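PDB 2P5V: transcriptional regulator, LRP/AsnC family from Neisseria meningitidis, which acts as a global transcriptional regulator of the Lrp/AsnC family, probably by binding specific DNA sequences through a winged helix-turn-helix region. Local coordinates for the interface of chains A and B and the interface of chains A and C. Numbering follows the deposited sequence. Chains: chain A/B/C, Transcriptional regulator, LRP/AsnC family.

Contact 1: the interface of chains A and B. Residues chain A 53-56; chain B 60-62.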
# COMPACT_ATOMS: atom_id res chain seq x y z
N ILE A 53 -32.58 -19.30 -16.04
CA ILE A 53 -32.21 -18.01 -16.64
C ILE A 53 -32.82 -16.88 -15.82
O ILE A 53 -32.12 -15.96 -15.41
CB ILE A 53 -32.65 -17.89 -18.13
CG1 ILE A 53 -31.96 -18.97 -18.97
CG2 ILE A 53 -32.32 -16.51 -18.68
CD1 ILE A 53 -32.23 -18.87 -20.48
N VAL A 54 -34.13 -16.96 -15.60
CA VAL A 54 -34.80 -16.19 -14.55
C VAL A 54 -34.62 -16.95 -13.23
O VAL A 54 -35.18 -18.03 -13.04
CB VAL A 54 -36.29 -16.04 -14.81
CG1 VAL A 54 -36.94 -15.24 -13.67
CG2 VAL A 54 -36.55 -15.40 -16.17
N ARG A 55 -33.82 -16.41 -12.32
CA ARG A 55 -33.57 -17.11 -11.07
C ARG A 55 -34.50 -16.63 -9.96
O ARG A 55 -34.67 -17.33 -8.97
CB ARG A 55 -32.11 -16.96 -10.65
CG ARG A 55 -31.64 -15.55 -10.42
CD ARG A 55 -30.21 -15.52 -9.94
NE ARG A 55 -29.73 -14.15 -9.76
CZ ARG A 55 -30.06 -13.37 -8.73
NH1 ARG A 55 -30.87 -13.79 -7.76
NH2 ARG A 55 -29.57 -12.14 -8.68
N GLN A 56 -35.08 -15.44 -10.12
CA GLN A 56 -35.93 -14.83 -9.08
C GLN A 56 -36.67 -13.58 -9.57
O GLN A 56 -36.19 -12.85 -10.41
CB GLN A 56 -35.08 -14.43 -7.87
CG GLN A 56 -35.87 -14.28 -6.58
CD GLN A 56 -35.09 -13.56 -5.50
OE1 GLN A 56 -33.88 -13.76 -5.35
NE2 GLN A 56 -35.77 -12.70 -4.75
N LEU B 60 -34.72 -11.18 -11.88
CA LEU B 60 -33.27 -11.27 -11.69
C LEU B 60 -32.77 -12.47 -12.48
O LEU B 60 -33.35 -13.56 -12.40
CB LEU B 60 -32.91 -11.41 -10.21
CG LEU B 60 -33.43 -10.31 -9.26
CD1 LEU B 60 -32.99 -10.59 -7.81
CD2 LEU B 60 -32.95 -8.93 -9.69
N LEU B 61 -31.74 -12.27 -13.28
CA LEU B 61 -31.23 -13.31 -14.13
C LEU B 61 -29.93 -13.90 -13.64
O LEU B 61 -29.17 -13.23 -12.93
CB LEU B 61 -31.03 -12.80 -15.56
CG LEU B 61 -32.20 -12.09 -16.22
CD1 LEU B 61 -31.87 -11.88 -17.67
CD2 LEU B 61 -33.53 -12.85 -16.07
N SER B 62 -29.66 -15.14 -14.03
CA SER B 62 -28.33 -15.73 -13.85
C SER B 62 -27.36 -15.17 -14.91
O SER B 62 -27.59 -15.31 -16.11
CB SER B 62 -28.39 -17.25 -13.95
OG SER B 62 -27.09 -17.83 -13.90
O HOH W 1 -28.54 -10.98 -11.39
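A:Gln56 and B:Leu60 join two antiparallel strands by their backbones. The amide N of B:Leu60 gives a hydrogen bond to the carbonyl O of A:Gln56 (2.7 Å), nearly straight at 172° about the hydrogen. In return, the carbonyl O of B:Leu60 takes the amide N of A:Arg55 at 2.9 Å, with a longer, weak bond from the N of A:Gln56 as a second donor. The ladder goes on to B:Ser62, whose amide N meets the carbonyl O of A:Ile53, also at 2.9 Å. Sequence-independent main-chain bonds thus set the register.

A:Arg55 adds polar links from its side chain. Its CG stands between the backbone N and the carbonyl carbon (chi1 60°), and from there the chain runs straight out to NE, across the partner strand. NE makes a weak bond to the carbonyl O of B:Leu61, while the terminal NH2 reaches water 1 at 3.1 Å. That water also lies 2.8 Å from the same O of B:Leu61, so the carbonyl is met weakly by NE and, through the water, by NH2.

Apolar contact comes from the leucines. B:Leu60 lays its CB over the centre of one face of the A:Arg55 guanidinium, with CZ of A:Arg55 3.8 Å from CB of B:Leu60; its CD1 continues towards NH1. B:Leu61 sends its CD2 branch against A:Val54, 3.9 Å from the CA of A:Val54, in an oblique crossing.

The patch lies where strand 54-61 of chain A, following helix 38-50 of the helix-turn-helix region, pairs with the end of the same strand of chain B. Paired linker strands of this kind tie the two DNA-binding regions of an Lrp-type dimer together.

Contact 2: the interface of chains A and C. Residues chain A 70, 119, 123, 143; chain C 70, 119, 143-144.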
# COMPACT_ATOMS: atom_id res chain seq x y z
N LEU A 70 -26.79 3.63 5.97
CA LEU A 70 -25.39 3.29 5.83
C LEU A 70 -25.20 2.05 4.98
O LEU A 70 -25.63 0.95 5.36
CB LEU A 70 -24.74 3.11 7.19
CG LEU A 70 -23.22 3.04 7.15
CD1 LEU A 70 -22.67 4.36 6.63
CD2 LEU A 70 -22.67 2.68 8.53
N MSE A 119 -23.66 4.23 11.84
CA MSE A 119 -22.31 3.76 12.20
C MSE A 119 -22.31 2.94 13.49
O MSE A 119 -21.49 2.04 13.66
CB MSE A 119 -21.37 4.93 12.42
CG MSE A 119 -20.24 5.09 11.45
SE MSE A 119 -19.30 3.49 10.84
CE MSE A 119 -19.17 4.21 9.01
N SER A 123 -20.83 -0.63 13.81
CA SER A 123 -19.82 -0.93 14.80
C SER A 123 -20.16 -2.17 15.61
O SER A 123 -19.30 -3.03 15.79
CB SER A 123 -19.61 0.26 15.74
OG SER A 123 -19.30 1.43 15.00
N PHE A 143 -17.53 3.22 2.72
CA PHE A 143 -18.96 3.51 2.77
C PHE A 143 -19.36 4.36 1.58
O PHE A 143 -18.56 5.12 1.04
CB PHE A 143 -19.30 4.19 4.11
CG PHE A 143 -18.81 3.41 5.31
CD1 PHE A 143 -19.59 2.42 5.88
CD2 PHE A 143 -17.55 3.64 5.82
CE1 PHE A 143 -19.13 1.68 6.96
CE2 PHE A 143 -17.09 2.92 6.90
CZ PHE A 143 -17.89 1.93 7.47
N LEU C 70 -21.18 10.34 14.22
CA LEU C 70 -20.14 9.97 13.26
C LEU C 70 -18.89 10.81 13.48
O LEU C 70 -18.92 12.03 13.34
CB LEU C 70 -20.65 10.14 11.83
CG LEU C 70 -19.74 9.66 10.70
CD1 LEU C 70 -19.36 8.20 10.92
CD2 LEU C 70 -20.41 9.85 9.33
N MSE C 119 -23.62 9.64 7.96
CA MSE C 119 -22.91 9.53 6.69
C MSE C 119 -23.41 10.49 5.61
O MSE C 119 -22.61 10.97 4.82
CB MSE C 119 -22.98 8.08 6.17
CG MSE C 119 -21.99 7.75 5.04
SE MSE C 119 -20.12 8.16 5.49
CE MSE C 119 -19.76 6.90 6.94
N PHE C 143 -13.52 5.94 10.17
CA PHE C 143 -14.48 6.40 11.15
C PHE C 143 -14.32 5.62 12.45
O PHE C 143 -13.75 4.53 12.47
CB PHE C 143 -15.91 6.29 10.60
CG PHE C 143 -16.07 6.91 9.23
CD1 PHE C 143 -16.41 8.26 9.10
CD2 PHE C 143 -15.80 6.18 8.08
CE1 PHE C 143 -16.53 8.84 7.84
CE2 PHE C 143 -15.91 6.76 6.83
CZ PHE C 143 -16.28 8.09 6.72
N VAL C 144 -14.80 6.20 13.54
CA VAL C 144 -14.64 5.61 14.86
C VAL C 144 -15.67 4.50 15.08
O VAL C 144 -16.87 4.69 14.95
CB VAL C 144 -14.70 6.66 15.99
CG1 VAL C 144 -14.74 5.99 17.36
CG2 VAL C 144 -13.49 7.58 15.91
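Selenomethionines A:Met119 and C:Met119 meet end to end at the middle of an apolar patch, their terminal CE methyls only 3.4 Å apart. Each chain is bent beyond CG, and the two side chains meet at a slant. A:Met119 also packs its CG tightly on the CD1 branch of C:Leu70, at 3.3 Å. The twin contact is looser: CD1 of A:Leu70 lies 3.8 Å from CB of C:Met119 and rests against its CG as well.

Beside the methyls, the rings of A:Phe143 and C:Phe143 pack edge-to-face with their planes 80° apart. The approach is through the CD2 and CE2 atoms of both, CD2 of A:Phe143 lying 3.7 Å from CE2 of C:Phe143. The selenomethionine methyls bridge the groups: CE of C:Met119 comes 3.9 Å from CB of A:Phe143, and CE of A:Met119 similarly reaches CD2 of C:Phe143.

The local two-fold is imperfect in the side chains. In C:Met119 CG is roughly anti to the backbone N (chi1 -166°), whereas A:Met119 turns to -114°, away from a staggered position, which accompanies its closer fit on C:Leu70.

Behind this first shell, the methyl of C:Met119 sits towards the rim of one face of the C:Phe143 ring. In chain A the hydroxyl OG of A:Ser123, one helical turn on, gives a hydrogen bond to the carbonyl O of A:Met119 (2.6 Å) from above the carbonyl plane, bracing the start of that helix.

A:Met119 and C:Met119 begin helix 119-130, A:Leu70 and C:Leu70 begin strand 70-78, and A:Phe143 and C:Phe143 lie near the end of strand 136-144. These parts of two ligand-binding regions meet in a two-fold interface that probably joins dimers in the eight-copy assembly.

Contact 1 and contact 2 are about 33 Å apart, measured between the centres of their C-alpha atoms, and share chain A but no residue. Contact 1 uses strand 54-61 and the residues flanking it, the linker after the helix-turn-helix region; contact 2 uses strands 70-78 and 136-144 and helix 119-130. One is main-chain sheet pairing, the other apolar side-chain packing. Chain A can therefore engage chain B and chain C at once. In the deposited assembly of eight copies this suggests dimers linked through contact 1 and joined to neighbours through contact 2, the usual way Lrp-family octamers are built.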